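Local coordinates for putative type VI secretion protein (Escherichia coli, PDB 6SK0) that forms the trimeric spike at the tip of the type VI secretion system, probably puncturing target membranes and carrying a phospholipase effector, at residues R555-Q567 with D620-D632. Residues are numbered along the deposited sequence; the frame is centred on the assembly and turned at random.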
ATOM      1  N   ARG A 555      -8.502 -21.927   4.153  1.00 41.79           N
ATOM      2  CA  ARG A 555      -9.666 -21.622   3.339  1.00 41.79           C
ATOM      3  C   ARG A 555     -10.891 -21.528   4.233  1.00 41.79           C
ATOM      4  O   ARG A 555     -11.357 -22.537   4.762  1.00 41.79           O
ATOM      5  CB  ARG A 555      -9.858 -22.677   2.258  1.00 41.79           C
ATOM      6  CG  ARG A 555     -10.948 -22.346   1.289  1.00 41.79           C
ATOM      7  CD  ARG A 555     -11.232 -23.502   0.380  1.00 41.79           C
ATOM      8  NE  ARG A 555     -10.115 -23.802  -0.502  1.00 41.79           N
ATOM      9  CZ  ARG A 555      -9.909 -23.215  -1.673  1.00 41.79           C
ATOM     10  NH1 ARG A 555     -10.743 -22.287  -2.105  1.00 41.79           N
ATOM     11  NH2 ARG A 555      -8.869 -23.560  -2.410  1.00 41.79           N
ATOM     12  N   GLY A 556     -11.397 -20.318   4.410  1.00 42.62           N
ATOM     13  CA  GLY A 556     -12.615 -20.115   5.157  1.00 42.62           C
ATOM     14  C   GLY A 556     -13.710 -19.559   4.281  1.00 42.62           C
ATOM     15  O   GLY A 556     -13.629 -18.411   3.847  1.00 42.62           O
ATOM     16  N   GLY A 557     -14.746 -20.357   4.029  1.00 44.41           N
ATOM     17  CA  GLY A 557     -15.772 -19.956   3.082  1.00 44.41           C
ATOM     18  C   GLY A 557     -16.532 -18.708   3.483  1.00 44.41           C
ATOM     19  O   GLY A 557     -17.050 -17.993   2.628  1.00 44.41           O
ATOM     20  N   LYS A 558     -16.609 -18.425   4.777  1.00 44.21           N
ATOM     21  CA  LYS A 558     -17.320 -17.250   5.249  1.00 44.21           C
ATOM     22  C   LYS A 558     -16.404 -16.099   5.634  1.00 44.21           C
ATOM     23  O   LYS A 558     -16.902 -15.020   5.955  1.00 44.21           O
ATOM     24  CB  LYS A 558     -18.209 -17.612   6.437  1.00 44.21           C
ATOM     25  CG  LYS A 558     -19.494 -18.262   6.005  1.00 44.21           C
ATOM     26  CD  LYS A 558     -20.365 -18.628   7.175  1.00 44.21           C
ATOM     27  CE  LYS A 558     -21.625 -19.313   6.698  1.00 44.21           C
ATOM     28  NZ  LYS A 558     -22.401 -19.880   7.827  1.00 44.21           N
ATOM     29  N   GLY A 559     -15.103 -16.288   5.606  1.00 40.98           N
ATOM     30  CA  GLY A 559     -14.176 -15.221   5.919  1.00 40.98           C
ATOM     31  C   GLY A 559     -13.027 -15.709   6.772  1.00 40.98           C
ATOM     32  O   GLY A 559     -13.092 -16.739   7.437  1.00 40.98           O
ATOM     33  N   ILE A 560     -11.949 -14.940   6.753  1.00 38.52           N
ATOM     34  CA  ILE A 560     -10.729 -15.259   7.471  1.00 38.52           C
ATOM     35  C   ILE A 560     -10.454 -14.123   8.436  1.00 38.52           C
ATOM     36  O   ILE A 560     -10.346 -12.962   8.025  1.00 38.52           O
ATOM     37  CB  ILE A 560      -9.542 -15.464   6.517  1.00 38.52           C
ATOM     38  CG1 ILE A 560      -9.904 -16.441   5.395  1.00 38.52           C
ATOM     39  CG2 ILE A 560      -8.311 -15.894   7.287  1.00 38.52           C
ATOM     40  CD1 ILE A 560      -9.586 -17.858   5.678  1.00 38.52           C
ATOM     41  N   PHE A 561     -10.346 -14.450   9.707  1.00 39.14           N
ATOM     42  CA  PHE A 561      -9.905 -13.515  10.728  1.00 39.14           C
ATOM     43  C   PHE A 561      -8.557 -13.993  11.246  1.00 39.14           C
ATOM     44  O   PHE A 561      -8.468 -15.040  11.892  1.00 39.14           O
ATOM     45  CB  PHE A 561     -10.927 -13.405  11.854  1.00 39.14           C
ATOM     46  CG  PHE A 561     -10.587 -12.368  12.874  1.00 39.14           C
ATOM     47  CD1 PHE A 561      -9.975 -11.188  12.500  1.00 39.14           C
ATOM     48  CD2 PHE A 561     -10.876 -12.568  14.207  1.00 39.14           C
ATOM     49  CE1 PHE A 561      -9.665 -10.230  13.432  1.00 39.14           C
ATOM     50  CE2 PHE A 561     -10.567 -11.612  15.148  1.00 39.14           C
ATOM     51  CZ  PHE A 561      -9.963 -10.441  14.758  1.00 39.14           C
ATOM     52  N   ILE A 562      -7.510 -13.243  10.946  1.00 37.85           N
ATOM     53  CA  ILE A 562      -6.175 -13.512  11.457  1.00 37.85           C
ATOM     54  C   ILE A 562      -5.815 -12.373  12.388  1.00 37.85           C
ATOM     55  O   ILE A 562      -5.769 -11.208  11.975  1.00 37.85           O
ATOM     56  CB  ILE A 562      -5.144 -13.665  10.334  1.00 37.85           C
ATOM     57  CG1 ILE A 562      -5.541 -14.826   9.426  1.00 37.85           C
ATOM     58  CG2 ILE A 562      -3.755 -13.862  10.914  1.00 37.85           C
ATOM     59  CD1 ILE A 562      -4.683 -14.973   8.224  1.00 37.85           C
ATOM     60  N   SER A 563      -5.566 -12.705  13.639  1.00 40.97           N
ATOM     61  CA  SER A 563      -5.536 -11.709  14.686  1.00 40.97           C
ATOM     62  C   SER A 563      -4.451 -12.041  15.690  1.00 40.97           C
ATOM     63  O   SER A 563      -4.346 -13.180  16.147  1.00 40.97           O
ATOM     64  CB  SER A 563      -6.898 -11.628  15.375  1.00 40.97           C
ATOM     65  OG  SER A 563      -6.807 -11.023  16.639  1.00 40.97           O
ATOM     66  N   ALA A 564      -3.647 -11.042  16.026  1.00 42.12           N
ATOM     67  CA  ALA A 564      -2.732 -11.130  17.151  1.00 42.12           C
ATOM     68  C   ALA A 564      -3.343 -10.572  18.428  1.00 42.12           C
ATOM     69  O   ALA A 564      -2.620 -10.080  19.293  1.00 42.12           O
ATOM     70  CB  ALA A 564      -1.418 -10.422  16.825  1.00 42.12           C
ATOM     71  N   ASP A 565      -4.662 -10.638  18.562  1.00 45.56           N
ATOM     72  CA  ASP A 565      -5.355 -10.105  19.727  1.00 45.56           C
ATOM     73  C   ASP A 565      -5.557 -11.203  20.755  1.00 45.56           C
ATOM     74  O   ASP A 565      -6.252 -12.187  20.498  1.00 45.56           O
ATOM     75  CB  ASP A 565      -6.696  -9.503  19.330  1.00 45.56           C
ATOM     76  CG  ASP A 565      -6.540  -8.337  18.413  1.00 45.56           C
ATOM     77  OD1 ASP A 565      -6.838  -8.481  17.210  1.00 45.56           O
ATOM     78  OD2 ASP A 565      -6.093  -7.281  18.898  1.00 45.56           O
ATOM     79  N   MET A 566      -4.970 -11.012  21.926  1.00 49.44           N
ATOM     80  CA  MET A 566      -5.112 -11.954  23.022  1.00 49.44           C
ATOM     81  C   MET A 566      -6.577 -12.151  23.388  1.00 49.44           C
ATOM     82  O   MET A 566      -7.323 -11.188  23.568  1.00 49.44           O
ATOM     83  CB  MET A 566      -4.331 -11.442  24.226  1.00 49.44           C
ATOM     84  CG  MET A 566      -4.354 -12.355  25.417  1.00 49.44           C
ATOM     85  SD  MET A 566      -3.141 -13.649  25.234  1.00 49.44           S
ATOM     86  CE  MET A 566      -1.620 -12.717  25.175  1.00 49.44           C
ATOM     87  N   GLN A 567      -6.991 -13.408  23.472  1.00 48.86           N
ATOM     88  CA  GLN A 567      -8.289 -13.785  24.026  1.00 48.86           C
ATOM     89  C   GLN A 567      -8.043 -14.891  25.039  1.00 48.86           C
ATOM     90  O   GLN A 567      -8.197 -16.077  24.733  1.00 48.86           O
ATOM     91  CB  GLN A 567      -9.265 -14.231  22.941  1.00 48.86           C
ATOM     92  CG  GLN A 567     -10.680 -14.331  23.444  1.00 48.86           C
ATOM     93  CD  GLN A 567     -11.592 -15.053  22.494  1.00 48.86           C
ATOM     94  OE1 GLN A 567     -11.655 -16.275  22.494  1.00 48.86           O
ATOM     95  NE2 GLN A 567     -12.318 -14.302  21.686  1.00 48.86           N
ATOM     96  N   ASP A 620     -17.354  -8.299  11.988  1.00 45.10           N
ATOM     97  CA  ASP A 620     -17.852  -9.636  12.287  1.00 45.10           C
ATOM     98  C   ASP A 620     -17.802 -10.563  11.083  1.00 45.10           C
ATOM     99  O   ASP A 620     -18.407 -11.634  11.114  1.00 45.10           O
ATOM    100  CB  ASP A 620     -19.274  -9.589  12.849  1.00 45.10           C
ATOM    101  CG  ASP A 620     -19.468  -8.457  13.819  1.00 45.10           C
ATOM    102  OD1 ASP A 620     -18.761  -8.428  14.846  1.00 45.10           O
ATOM    103  OD2 ASP A 620     -20.313  -7.582  13.550  1.00 45.10           O
ATOM    104  N   LEU A 621     -17.089 -10.174  10.027  1.00 42.52           N
ATOM    105  CA  LEU A 621     -16.982 -10.947   8.794  1.00 42.52           C
ATOM    106  C   LEU A 621     -18.354 -11.412   8.314  1.00 42.52           C
ATOM    107  O   LEU A 621     -18.584 -12.590   8.047  1.00 42.52           O
ATOM    108  CB  LEU A 621     -16.016 -12.121   8.968  1.00 42.52           C
ATOM    109  CG  LEU A 621     -14.540 -11.732   9.069  1.00 42.52           C
ATOM    110  CD1 LEU A 621     -13.649 -12.927   9.402  1.00 42.52           C
ATOM    111  CD2 LEU A 621     -14.066 -11.052   7.788  1.00 42.52           C
ATOM    112  N   THR A 622     -19.283 -10.460   8.214  1.00 43.09           N
ATOM    113  CA  THR A 622     -20.609 -10.769   7.700  1.00 43.09           C
ATOM    114  C   THR A 622     -20.580 -11.117   6.221  1.00 43.09           C
ATOM    115  O   THR A 622     -21.511 -11.755   5.727  1.00 43.09           O
ATOM    116  CB  THR A 622     -21.563  -9.602   7.950  1.00 43.09           C
ATOM    117  OG1 THR A 622     -21.060  -8.423   7.317  1.00 43.09           O
ATOM    118  CG2 THR A 622     -21.700  -9.352   9.435  1.00 43.09           C
ATOM    119  N   ALA A 623     -19.541 -10.711   5.510  1.00 41.65           N
ATOM    120  CA  ALA A 623     -19.263 -11.156   4.162  1.00 41.65           C
ATOM    121  C   ALA A 623     -17.908 -11.855   4.138  1.00 41.65           C
ATOM    122  O   ALA A 623     -17.065 -11.595   4.997  1.00 41.65           O
ATOM    123  CB  ALA A 623     -19.273  -9.980   3.178  1.00 41.65           C
ATOM    124  N   PRO A 624     -17.675 -12.765   3.194  1.00 41.01           N
ATOM    125  CA  PRO A 624     -16.395 -13.489   3.181  1.00 41.01           C
ATOM    126  C   PRO A 624     -15.224 -12.605   2.798  1.00 41.01           C
ATOM    127  O   PRO A 624     -14.692 -12.676   1.689  1.00 41.01           O
ATOM    128  CB  PRO A 624     -16.626 -14.596   2.148  1.00 41.01           C
ATOM    129  CG  PRO A 624     -17.747 -14.115   1.330  1.00 41.01           C
ATOM    130  CD  PRO A 624     -18.626 -13.337   2.233  1.00 41.01           C
ATOM    131  N   GLY A 625     -14.831 -11.744   3.728  1.00 39.51           N
ATOM    132  CA  GLY A 625     -13.636 -10.953   3.593  1.00 39.51           C
ATOM    133  C   GLY A 625     -12.478 -11.562   4.355  1.00 39.51           C
ATOM    134  O   GLY A 625     -12.535 -12.682   4.861  1.00 39.51           O
ATOM    135  N   MET A 626     -11.407 -10.800   4.432  1.00 38.68           N
ATOM    136  CA  MET A 626     -10.243 -11.194   5.196  1.00 38.68           C
ATOM    137  C   MET A 626      -9.822 -10.021   6.051  1.00 38.68           C
ATOM    138  O   MET A 626      -9.618  -8.915   5.545  1.00 38.68           O
ATOM    139  CB  MET A 626      -9.106 -11.635   4.290  1.00 38.68           C
ATOM    140  CG  MET A 626      -8.097 -12.506   4.982  1.00 38.68           C
ATOM    141  SD  MET A 626      -6.818 -13.033   3.850  1.00 38.68           S
ATOM    142  CE  MET A 626      -5.829 -11.569   3.909  1.00 38.68           C
ATOM    143  N   LEU A 627      -9.717 -10.259   7.342  1.00 37.77           N
ATOM    144  CA  LEU A 627      -9.341  -9.236   8.299  1.00 37.77           C
ATOM    145  C   LEU A 627      -8.056  -9.681   8.976  1.00 37.77           C
ATOM    146  O   LEU A 627      -8.034 -10.696   9.677  1.00 37.77           O
ATOM    147  CB  LEU A 627     -10.457  -9.000   9.307  1.00 37.77           C
ATOM    148  CG  LEU A 627     -10.213  -7.919  10.351  1.00 37.77           C
ATOM    149  CD1 LEU A 627      -9.847  -6.600   9.695  1.00 37.77           C
ATOM    150  CD2 LEU A 627     -11.446  -7.777  11.208  1.00 37.77           C
ATOM    151  N   LEU A 628      -6.990  -8.937   8.740  1.00 37.79           N
ATOM    152  CA  LEU A 628      -5.719  -9.130   9.412  1.00 37.79           C
ATOM    153  C   LEU A 628      -5.546  -7.995  10.401  1.00 37.79           C
ATOM    154  O   LEU A 628      -5.532  -6.823  10.014  1.00 37.79           O
ATOM    155  CB  LEU A 628      -4.564  -9.162   8.419  1.00 37.79           C
ATOM    156  CG  LEU A 628      -4.744 -10.015   7.167  1.00 37.79           C
ATOM    157  CD1 LEU A 628      -3.486  -9.955   6.337  1.00 37.79           C
ATOM    158  CD2 LEU A 628      -5.066 -11.437   7.527  1.00 37.79           C
ATOM    159  N   HIS A 629      -5.439  -8.336  11.672  1.00 39.62           N
ATOM    160  CA  HIS A 629      -5.259  -7.330  12.697  1.00 39.62           C
ATOM    161  C   HIS A 629      -4.208  -7.786  13.688  1.00 39.62           C
ATOM    162  O   HIS A 629      -4.220  -8.935  14.127  1.00 39.62           O
ATOM    163  CB  HIS A 629      -6.558  -7.027  13.432  1.00 39.62           C
ATOM    164  CG  HIS A 629      -6.370  -6.085  14.569  1.00 39.62           C
ATOM    165  ND1 HIS A 629      -6.292  -6.504  15.874  1.00 39.62           N
ATOM    166  CD2 HIS A 629      -6.176  -4.747  14.590  1.00 39.62           C
ATOM    167  CE1 HIS A 629      -6.086  -5.463  16.656  1.00 39.62           C
ATOM    168  NE2 HIS A 629      -6.016  -4.384  15.902  1.00 39.62           N
ATOM    169  N   ALA A 630      -3.306  -6.879  14.034  1.00 39.78           N
ATOM    170  CA  ALA A 630      -2.352  -7.117  15.076  1.00 39.78           C
ATOM    171  C   ALA A 630      -2.308  -5.829  15.882  1.00 39.78           C
ATOM    172  O   ALA A 630      -2.296  -4.740  15.298  1.00 39.78           O
ATOM    173  CB  ALA A 630      -0.963  -7.483  14.555  1.00 39.78           C
ATOM    174  N   PRO A 631      -2.317  -5.908  17.206  1.00 41.58           N
ATOM    175  CA  PRO A 631      -2.220  -4.679  18.001  1.00 41.58           C
ATOM    176  C   PRO A 631      -0.879  -3.978  17.875  1.00 41.58           C
ATOM    177  O   PRO A 631      -0.818  -2.759  18.041  1.00 41.58           O
ATOM    178  CB  PRO A 631      -2.476  -5.170  19.431  1.00 41.58           C
ATOM    179  CG  PRO A 631      -2.197  -6.615  19.394  1.00 41.58           C
ATOM    180  CD  PRO A 631      -2.562  -7.091  18.040  1.00 41.58           C
ATOM    181  N   ASP A 632       0.195  -4.695  17.559  1.00 42.08           N
ATOM    182  CA  ASP A 632       1.525  -4.104  17.562  1.00 42.08           C
ATOM    183  C   ASP A 632       2.151  -4.045  16.174  1.00 42.08           C
ATOM    184  O   ASP A 632       3.373  -4.031  16.042  1.00 42.08           O
ATOM    185  CB  ASP A 632       2.424  -4.851  18.539  1.00 42.08           C
ATOM    186  CG  ASP A 632       2.318  -4.290  19.941  1.00 42.08           C
ATOM    187  OD1 ASP A 632       2.006  -3.093  20.075  1.00 42.08           O
ATOM    188  OD2 ASP A 632       2.511  -5.035  20.912  1.00 42.08           O
TER
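Strands 559-563 and 626-629 run parallel, and five backbone bonds join these strands and the residues flanking them: the N-H groups of I560, I562 and A564 give to the carbonyls of G625, L627 and H629, while L627 N and H629 N give to I560 O and I562 O. Several of these oxygens also receive a CA-H from the facing strand, as in S563 CA to H629 O at 3.1 Å. L621 O accepts from W551 NE1 of the second subunit. Past the strand end, D565 OD1 accepts from H629 ND1, but the modelled 2.4 Å is shorter than a normal bond, so its exact geometry is doubtful. S563 OG accepts from D565 N, an ST turn, and gives its proton to D565 OD1 at 2.6 Å, on the anti side and tilted out of the carboxylate plane; it is thus acceptor and donor to the same residue. F561 has CG anti to the backbone N (chi1 -175°), which carries the ring along the side of L627, CE1 to CD2 3.8 Å; I562 CB meets L628 CD2 on the opposite face. A strand of the second subunit pairs in parallel with 559-563, and one of the third subunit with 626-629, as in the intertwined trimeric β-helix of VgrG spikes.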